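Local coordinates for ornithine aminotransferase (Plasmodium falciparum, PDB 3LG0), which catalyses the pyridoxal 5'-phosphate-dependent transfer of the delta-amino group of L-ornithine to 2-oxoglutarate, giving the semialdehyde of L-glutamate and L-glutamate itself, at the interface of chains A and B. Sequence-based numbering; all coordinates share one arbitrary frame. Chains: chain A/B, Ornithine aminotransferase.

The interface of chains A and B. Residues chain A 27-28, 52, 55, 375-376; chain B 82-85, 288.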
loop_
_atom_site.group_PDB
_atom_site.type_symbol
_atom_site.label_atom_id
_atom_site.label_comp_id
_atom_site.label_asym_id
_atom_site.label_seq_id
_atom_site.Cartn_x
_atom_site.Cartn_y
_atom_site.Cartn_z
ATOM N N PRO A 27 -7.069 14.596 -12.966
ATOM C CA PRO A 27 -8.461 14.253 -12.670
ATOM C C PRO A 27 -9.451 15.084 -13.473
ATOM O O PRO A 27 -9.144 16.177 -13.897
ATOM C CB PRO A 27 -8.612 14.613 -11.190
ATOM C CG PRO A 27 -7.255 15.054 -10.714
ATOM C CD PRO A 27 -6.475 15.433 -11.919
ATOM N N ILE A 28 -10.642 14.546 -13.659
ATOM C CA ILE A 28 -11.786 15.327 -14.089
ATOM C C ILE A 28 -12.031 16.431 -13.053
ATOM O O ILE A 28 -11.927 16.196 -11.838
ATOM C CB ILE A 28 -13.037 14.407 -14.213
ATOM C CG1 ILE A 28 -12.948 13.533 -15.470
ATOM C CG2 ILE A 28 -14.319 15.200 -14.236
ATOM C CD1 ILE A 28 -12.819 14.337 -16.736
ATOM N N LEU A 52 -17.449 5.115 -11.871
ATOM C CA LEU A 52 -16.116 4.554 -11.752
ATOM C C LEU A 52 -16.023 3.602 -10.562
ATOM O O LEU A 52 -15.343 2.586 -10.625
ATOM C CB LEU A 52 -15.099 5.671 -11.596
ATOM C CG LEU A 52 -13.683 5.306 -11.994
ATOM C CD1 LEU A 52 -13.713 4.834 -13.423
ATOM C CD2 LEU A 52 -12.768 6.500 -11.836
ATOM N N TYR A 55 -12.683 2.320 -9.236
ATOM C CA TYR A 55 -12.192 1.098 -9.852
ATOM C C TYR A 55 -12.571 -0.144 -9.065
ATOM O O TYR A 55 -11.735 -0.998 -8.804
ATOM C CB TYR A 55 -10.678 1.175 -10.079
ATOM C CG TYR A 55 -10.290 2.353 -10.940
ATOM C CD1 TYR A 55 -10.420 2.302 -12.326
ATOM C CD2 TYR A 55 -9.806 3.525 -10.367
ATOM C CE1 TYR A 55 -10.065 3.395 -13.124
ATOM C CE2 TYR A 55 -9.444 4.614 -11.145
ATOM C CZ TYR A 55 -9.579 4.550 -12.521
ATOM O OH TYR A 55 -9.223 5.648 -13.280
ATOM N N THR A 375 -17.237 9.606 -14.689
ATOM C CA THR A 375 -16.391 8.491 -15.020
ATOM C C THR A 375 -15.124 9.017 -15.690
ATOM O O THR A 375 -14.919 10.219 -15.756
ATOM C CB THR A 375 -17.118 7.495 -15.922
ATOM O OG1 THR A 375 -16.281 6.355 -16.144
ATOM C CG2 THR A 375 -17.487 8.145 -17.254
ATOM N N ARG A 376 -14.286 8.112 -16.182
ATOM C CA ARG A 376 -13.005 8.476 -16.736
ATOM C C ARG A 376 -12.698 7.617 -17.955
ATOM O O ARG A 376 -13.214 6.508 -18.089
ATOM C CB ARG A 376 -11.915 8.248 -15.695
ATOM C CG ARG A 376 -10.600 8.904 -16.061
ATOM C CD ARG A 376 -10.465 10.303 -15.455
ATOM N NE ARG A 376 -9.334 11.054 -16.003
ATOM C CZ ARG A 376 -8.081 10.606 -16.059
ATOM N NH1 ARG A 376 -7.770 9.391 -15.619
ATOM N NH2 ARG A 376 -7.134 11.373 -16.577
ATOM N N SER B 82 -11.354 7.898 -6.615
ATOM C CA SER B 82 -10.013 7.624 -7.099
ATOM C C SER B 82 -9.321 8.953 -7.399
ATOM O O SER B 82 -9.858 10.016 -7.097
ATOM C CB SER B 82 -10.119 6.828 -8.388
ATOM O OG SER B 82 -10.902 7.574 -9.291
ATOM N N ARG B 83 -8.144 8.880 -8.010
ATOM C CA ARG B 83 -7.427 10.064 -8.458
ATOM C C ARG B 83 -7.951 10.527 -9.819
ATOM O O ARG B 83 -7.428 11.471 -10.416
ATOM C CB ARG B 83 -5.917 9.800 -8.520
ATOM C CG ARG B 83 -5.288 9.481 -7.173
ATOM C CD ARG B 83 -5.670 10.508 -6.086
ATOM N NE ARG B 83 -5.006 11.784 -6.301
ATOM C CZ ARG B 83 -3.779 12.076 -5.878
ATOM N NH1 ARG B 83 -3.062 11.174 -5.208
ATOM N NH2 ARG B 83 -3.258 13.268 -6.132
ATOM N N ALA B 84 -8.978 9.854 -10.313
ATOM C CA ALA B 84 -9.713 10.350 -11.467
ATOM C C ALA B 84 -10.534 11.609 -11.106
ATOM O O ALA B 84 -10.946 12.378 -11.987
ATOM C CB ALA B 84 -10.613 9.266 -12.001
ATOM N N PHE B 85 -10.778 11.818 -9.815
ATOM C CA PHE B 85 -11.509 13.014 -9.361
ATOM C C PHE B 85 -10.769 13.715 -8.242
ATOM O O PHE B 85 -9.797 13.191 -7.719
ATOM C CB PHE B 85 -12.927 12.657 -8.889
ATOM C CG PHE B 85 -13.639 11.690 -9.804
ATOM C CD1 PHE B 85 -13.905 12.019 -11.134
ATOM C CD2 PHE B 85 -14.015 10.444 -9.347
ATOM C CE1 PHE B 85 -14.526 11.129 -11.974
ATOM C CE2 PHE B 85 -14.649 9.543 -10.189
ATOM C CZ PHE B 85 -14.907 9.886 -11.507
ATOM N N GLU B 288 -1.320 8.752 -17.060
ATOM C CA GLU B 288 -2.257 7.650 -16.897
ATOM C C GLU B 288 -1.651 6.632 -15.936
ATOM O O GLU B 288 -1.038 5.650 -16.359
ATOM C CB GLU B 288 -2.542 6.996 -18.254
ATOM C CG GLU B 288 -3.807 6.147 -18.311
ATOM C CD GLU B 288 -5.071 6.987 -18.404
ATOM O OE1 GLU B 288 -5.183 7.978 -17.648
ATOM O OE2 GLU B 288 -5.952 6.656 -19.231
#
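The methyl group of B:Ala84 sits in a corner formed by A:Leu52 and A:Arg376, in the homodimer interface of this class-III, fold-type I aminotransferase, where a loop of one subunit, B:Ser82 to B:Phe85, enters a groove of the other. The close-packed part sets B:Ala84 and B:Phe85 against A:Leu52, A:Ile28 and A:Arg376. B:Ala84 CB lies 3.5 Å from A:Leu52 CD2 and 3.6 Å from A:Arg376 CD, a close fit that suits a small side chain. With CG anti to the backbone N (chi1 -166°) and a bend at chi2, A:Arg376 lays its CD against the methyl and carries the guanidinium onward. Branched A:Leu52 can touch methyl and ring together: CD2 also lies 3.9 Å from B:Phe85 CE2, at the rim of the phenyl ring. That flat ring reaches several groups at once, CD1 towards CB, the branch point of A:Ile28, and CZ towards the backbone of A:Thr375, while B:Ala84 CB lies over its face. On the neighbouring flank, B:Ser82 CB meets the broad ring of A:Tyr55 at CE2 (3.6 Å), and A:Leu52 CG lies over a face of the same tyrosine. The serine OG accepts a 3.2 Å hydrogen bond from B:Ala84 N, which may steady the loop; a short hydroxyl suits this job. Backbone polarity is met across the boundary: A:Ile28 N donates to B:Ala84 O at 2.8 Å. A:Pro27, with no N-H to satisfy, lays CB beside B:Phe85 CA. Contact is looser at the charged end, where A:Arg376 NH1 and B:Glu288 OE1 are 3.6 Å apart. The side chains pass antiparallel, guanidinium and carboxylate planes turned 71° apart, and the glutamate is poorly ordered, so this salt bridge is likely weak and mobile.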